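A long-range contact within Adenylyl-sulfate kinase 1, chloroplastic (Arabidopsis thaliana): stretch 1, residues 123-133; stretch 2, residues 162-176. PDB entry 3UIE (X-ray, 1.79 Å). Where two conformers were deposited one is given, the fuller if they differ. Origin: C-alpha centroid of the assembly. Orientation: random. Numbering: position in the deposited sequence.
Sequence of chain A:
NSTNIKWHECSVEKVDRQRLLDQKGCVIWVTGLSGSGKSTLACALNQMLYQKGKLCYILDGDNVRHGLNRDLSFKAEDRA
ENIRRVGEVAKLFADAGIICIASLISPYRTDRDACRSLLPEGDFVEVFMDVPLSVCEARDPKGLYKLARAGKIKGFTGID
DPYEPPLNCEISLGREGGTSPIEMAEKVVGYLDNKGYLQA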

# COMPACT_ATOMS: atom_id res chain seq x y z
N ASP A 123 3.35 -8.49 -15.02
CA ASP A 123 3.66 -7.78 -13.77
C ASP A 123 3.34 -8.60 -12.51
O ASP A 123 3.58 -8.13 -11.41
N PHE A 124 2.78 -9.79 -12.69
CA PHE A 124 2.40 -10.63 -11.56
C PHE A 124 3.11 -11.97 -11.67
O PHE A 124 2.88 -12.73 -12.61
N VAL A 125 4.01 -12.24 -10.73
CA VAL A 125 4.81 -13.44 -10.75
C VAL A 125 4.38 -14.34 -9.61
O VAL A 125 4.71 -14.08 -8.46
N GLU A 126 3.64 -15.39 -9.94
CA GLU A 126 3.11 -16.29 -8.91
C GLU A 126 4.17 -17.32 -8.56
O GLU A 126 4.64 -18.07 -9.41
N VAL A 127 4.52 -17.37 -7.28
CA VAL A 127 5.58 -18.24 -6.79
C VAL A 127 4.99 -19.25 -5.82
O VAL A 127 4.44 -18.87 -4.79
N PHE A 128 5.06 -20.54 -6.17
CA PHE A 128 4.45 -21.59 -5.36
C PHE A 128 5.52 -22.25 -4.50
O PHE A 128 6.49 -22.80 -5.02
N MET A 129 5.34 -22.21 -3.18
CA MET A 129 6.17 -22.98 -2.28
C MET A 129 5.64 -24.42 -2.25
O MET A 129 4.77 -24.76 -1.44
N ASP A 130 6.17 -25.24 -3.14
CA ASP A 130 5.66 -26.59 -3.36
C ASP A 130 6.22 -27.56 -2.32
O ASP A 130 7.04 -28.41 -2.63
N VAL A 131 5.77 -27.41 -1.08
CA VAL A 131 6.22 -28.22 0.03
C VAL A 131 5.02 -28.98 0.57
O VAL A 131 4.03 -28.37 0.96
N PRO A 132 5.11 -30.31 0.60
CA PRO A 132 3.95 -31.14 0.97
C PRO A 132 3.50 -30.91 2.40
O PRO A 132 4.31 -30.56 3.26
N LEU A 133 2.21 -31.10 2.66
CA LEU A 133 1.68 -30.94 4.01
C LEU A 133 2.54 -31.65 5.05
O LEU A 133 2.83 -31.08 6.10
N PRO A 162 -9.46 -26.07 2.48
CA PRO A 162 -8.64 -26.50 1.34
C PRO A 162 -7.51 -25.53 0.99
O PRO A 162 -7.64 -24.32 1.18
N TYR A 163 -6.39 -26.08 0.53
CA TYR A 163 -5.39 -25.27 -0.14
C TYR A 163 -5.42 -25.68 -1.60
O TYR A 163 -5.32 -26.87 -1.92
N GLU A 164 -5.59 -24.70 -2.49
CA GLU A 164 -5.65 -24.95 -3.93
C GLU A 164 -4.37 -24.50 -4.62
O GLU A 164 -4.15 -23.31 -4.82
N PRO A 165 -3.50 -25.46 -4.99
CA PRO A 165 -2.24 -25.04 -5.62
C PRO A 165 -2.44 -24.34 -6.97
O PRO A 165 -3.43 -24.58 -7.66
N PRO A 166 -1.50 -23.47 -7.33
CA PRO A 166 -1.56 -22.80 -8.63
C PRO A 166 -1.44 -23.83 -9.75
O PRO A 166 -0.71 -24.79 -9.61
N LEU A 167 -2.17 -23.60 -10.83
CA LEU A 167 -2.17 -24.53 -11.96
C LEU A 167 -1.12 -24.12 -12.99
O LEU A 167 -0.68 -24.94 -13.79
N ASN A 168 -0.72 -22.86 -12.97
CA ASN A 168 0.18 -22.38 -14.00
C ASN A 168 1.07 -21.25 -13.50
O ASN A 168 1.09 -20.17 -14.08
N CYS A 169 1.80 -21.50 -12.43
CA CYS A 169 2.55 -20.40 -11.82
C CYS A 169 3.87 -20.21 -12.55
O CYS A 169 4.34 -21.12 -13.25
N GLU A 170 4.44 -19.02 -12.41
CA GLU A 170 5.68 -18.66 -13.08
C GLU A 170 6.87 -19.40 -12.47
O GLU A 170 7.81 -19.77 -13.17
N ILE A 171 6.83 -19.59 -11.15
CA ILE A 171 7.95 -20.22 -10.46
C ILE A 171 7.44 -21.18 -9.40
O ILE A 171 6.55 -20.84 -8.63
N SER A 172 7.97 -22.40 -9.38
CA SER A 172 7.67 -23.35 -8.32
C SER A 172 8.95 -23.65 -7.54
O SER A 172 9.98 -23.95 -8.13
N LEU A 173 8.87 -23.58 -6.21
CA LEU A 173 10.06 -23.76 -5.37
C LEU A 173 9.86 -24.84 -4.33
O LEU A 173 8.74 -25.15 -3.94
N GLY A 174 10.97 -25.43 -3.88
CA GLY A 174 10.94 -26.24 -2.68
C GLY A 174 10.69 -27.71 -2.92
O GLY A 174 10.84 -28.52 -2.00
N ARG A 175 10.27 -28.06 -4.13
CA ARG A 175 10.07 -29.46 -4.48
C ARG A 175 11.43 -30.08 -4.77
O ARG A 175 12.10 -29.72 -5.75
N GLU A 176 11.81 -31.02 -3.91
CA GLU A 176 13.17 -31.53 -3.79
C GLU A 176 13.50 -31.35 -2.31
O GLU A 176 12.74 -30.74 -1.57

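Strand 124-129 runs parallel to strand 171-173. In the paired part, side chains alternate between the two faces of the sheet. Phe124 (chi1 t) points sideways, and its side chain makes no close contact with stretch 2; its backbone O is 3.7 Å from Glu170 CD. Val125 (t) also points sideways. Its CG1 lies 4.0 Å from Ile171 CD1 and 3.8 Å from Glu170 CB.

Glu126 is extended (t, t). Its backbone N donates to Glu170 OE1 at 2.8 Å. Glu170 (m, p) points toward stretch 1 and brings its carboxylate to the Glu126 main chain, just before strand 171-173 begins. Glu126 CB packs 3.9 Å from Cys169 CB, and Glu126 OE2 reaches to 3.6 Å from Pro166 CG. A water links the stretches here: it donates to Glu126 OE1 at 2.9 Å and accepts from Asn168 N at 3.0 Å.

Val127 (t) shares a face with Ile171 (m, t), Met129 and Leu173 (m, t). Val127 CG1 touches Leu173 CD1 at 3.6 Å, and its CG2 is 4.2 Å from Ile171 CB.

Phe128 (t, chi2 32°) lies on the other face, with Ser172, and has the largest area covered by stretch 2. Pro166 CD sits over one ring face, 3.8 Å from the Phe128 ring centroid, in a CH-pi contact. Tyr163 (t) points toward stretch 1 and brings CE2 to 3.6 Å from Phe128 CE1. Phe128 CZ is 3.8 Å from Pro165 CB, and Phe128 CB is 3.7 Å from Cys169 SG.

Met129 (m, m, m) curls its end nearer to stretch 2, with SD 4.0 Å from Leu173 CD1.

Asp130 (t) points toward stretch 2. Its OD1 forms a salt bridge with Arg175 NH2 at 3.2 Å; a weak hydrogen bond from Arg175 NE to Asp130 OD2 measures 3.3 Å. Arg175 (t, p, p) is poorly ordered. Val131 (t) points away. Pro132 CD lies over one face of the Arg175 guanidinium, 4.1 Å from Arg175 NH2.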

# COMPACT_ATOMS: atom_id res chain seq x y z
CB ASP A 123 2.94 -6.44 -13.69
CG ASP A 123 3.48 -5.41 -14.67
OD1 ASP A 123 4.53 -5.66 -15.29
OD2 ASP A 123 2.84 -4.35 -14.80
CB PHE A 124 0.88 -10.83 -11.56
CG PHE A 124 0.35 -11.56 -10.37
CD1 PHE A 124 -0.07 -10.86 -9.26
CD2 PHE A 124 0.24 -12.95 -10.36
CE1 PHE A 124 -0.59 -11.50 -8.16
CE2 PHE A 124 -0.29 -13.61 -9.26
CZ PHE A 124 -0.70 -12.86 -8.15
CB VAL A 125 6.30 -13.12 -10.59
CG1 VAL A 125 7.15 -14.40 -10.69
CG2 VAL A 125 6.72 -12.08 -11.64
CB GLU A 126 1.84 -16.95 -9.42
CG GLU A 126 1.04 -17.69 -8.36
CD GLU A 126 -0.32 -18.13 -8.88
OE1 GLU A 126 -0.50 -18.12 -10.12
OE2 GLU A 126 -1.20 -18.47 -8.06
CB VAL A 127 6.68 -17.40 -6.08
CG1 VAL A 127 7.75 -18.30 -5.49
CG2 VAL A 127 7.28 -16.39 -7.05
CB PHE A 128 3.79 -22.65 -6.27
CG PHE A 128 3.12 -23.79 -5.54
CD1 PHE A 128 2.53 -23.61 -4.30
CD2 PHE A 128 3.09 -25.06 -6.12
CE1 PHE A 128 1.92 -24.68 -3.65
CE2 PHE A 128 2.48 -26.12 -5.46
CZ PHE A 128 1.90 -25.93 -4.22
CB MET A 129 6.18 -22.38 -0.88
CG MET A 129 6.62 -20.89 -0.83
SD MET A 129 8.16 -20.56 -1.73
CE MET A 129 9.34 -21.38 -0.67
CB ASP A 130 6.07 -27.03 -4.77
CG ASP A 130 5.43 -28.35 -5.19
OD1 ASP A 130 4.51 -28.84 -4.49
OD2 ASP A 130 5.87 -28.89 -6.23
CB VAL A 131 6.81 -27.33 1.15
CG1 VAL A 131 7.34 -28.19 2.30
CG2 VAL A 131 7.92 -26.44 0.58
CB PRO A 132 4.48 -32.57 0.79
CG PRO A 132 5.96 -32.47 0.96
CD PRO A 132 6.34 -31.10 0.43
CB LEU A 133 0.25 -31.49 4.08
CG LEU A 133 -0.37 -31.48 5.48
CD1 LEU A 133 -0.63 -30.03 5.91
CD2 LEU A 133 -1.65 -32.30 5.50
CB PRO A 162 -9.65 -26.57 0.19
CG PRO A 162 -10.75 -25.65 0.58
CD PRO A 162 -10.83 -25.71 2.08
CB TYR A 163 -3.96 -25.46 0.41
CG TYR A 163 -2.98 -24.63 -0.39
CD1 TYR A 163 -2.81 -23.27 -0.12
CD2 TYR A 163 -2.27 -25.18 -1.45
CE1 TYR A 163 -1.94 -22.49 -0.88
CE2 TYR A 163 -1.40 -24.41 -2.20
CZ TYR A 163 -1.25 -23.07 -1.92
OH TYR A 163 -0.39 -22.31 -2.69
CB GLU A 164 -6.87 -24.24 -4.52
CG GLU A 164 -8.18 -24.67 -3.85
CD GLU A 164 -9.40 -23.92 -4.35
OE1 GLU A 164 -9.24 -22.77 -4.82
OE2 GLU A 164 -10.52 -24.47 -4.28
CB PRO A 165 -1.49 -26.36 -5.81
CG PRO A 165 -2.56 -27.38 -5.87
CD PRO A 165 -3.60 -26.92 -4.90
CB PRO A 166 -0.32 -21.90 -8.62
CG PRO A 166 0.01 -21.71 -7.18
CD PRO A 166 -0.36 -23.01 -6.52
CB LEU A 167 -3.55 -24.55 -12.62
CG LEU A 167 -4.69 -24.96 -11.70
CD1 LEU A 167 -6.00 -25.01 -12.46
CD2 LEU A 167 -4.39 -26.29 -11.04
CB ASN A 168 -0.61 -21.91 -15.22
CG ASN A 168 0.25 -21.85 -16.47
OD1 ASN A 168 1.23 -22.58 -16.58
ND2 ASN A 168 -0.11 -20.97 -17.40
CB CYS A 169 2.79 -20.66 -10.33
SG CYS A 169 3.75 -22.11 -9.98
CB GLU A 170 5.92 -17.15 -12.99
CG GLU A 170 5.11 -16.31 -13.97
CD GLU A 170 3.62 -16.25 -13.65
OE1 GLU A 170 3.24 -16.49 -12.49
OE2 GLU A 170 2.83 -15.93 -14.57
CB ILE A 171 8.84 -19.17 -9.75
CG1 ILE A 171 9.31 -18.10 -10.73
CG2 ILE A 171 10.06 -19.83 -9.11
CD1 ILE A 171 10.15 -16.99 -10.04
CB SER A 172 7.10 -24.65 -8.90
OG SER A 172 6.64 -25.50 -7.86
CB LEU A 173 10.41 -22.44 -4.66
CG LEU A 173 10.72 -21.22 -5.53
CD1 LEU A 173 10.82 -19.99 -4.63
CD2 LEU A 173 12.01 -21.43 -6.28
CB ARG A 175 9.13 -29.61 -5.68
CG ARG A 175 8.92 -31.03 -6.17
CD ARG A 175 8.38 -31.95 -5.09
NE ARG A 175 7.07 -31.51 -4.59
CZ ARG A 175 6.30 -32.25 -3.81
NH1 ARG A 175 6.69 -33.47 -3.45
NH2 ARG A 175 5.13 -31.78 -3.40
CB GLU A 176 14.16 -30.75 -4.65
CG GLU A 176 15.58 -31.32 -4.67
CD GLU A 176 15.65 -32.71 -5.26
OE1 GLU A 176 15.61 -33.27 -6.38
OE2 GLU A 176 16.03 -33.65 -4.53
O HOH W 1 -1.52 -20.17 -11.86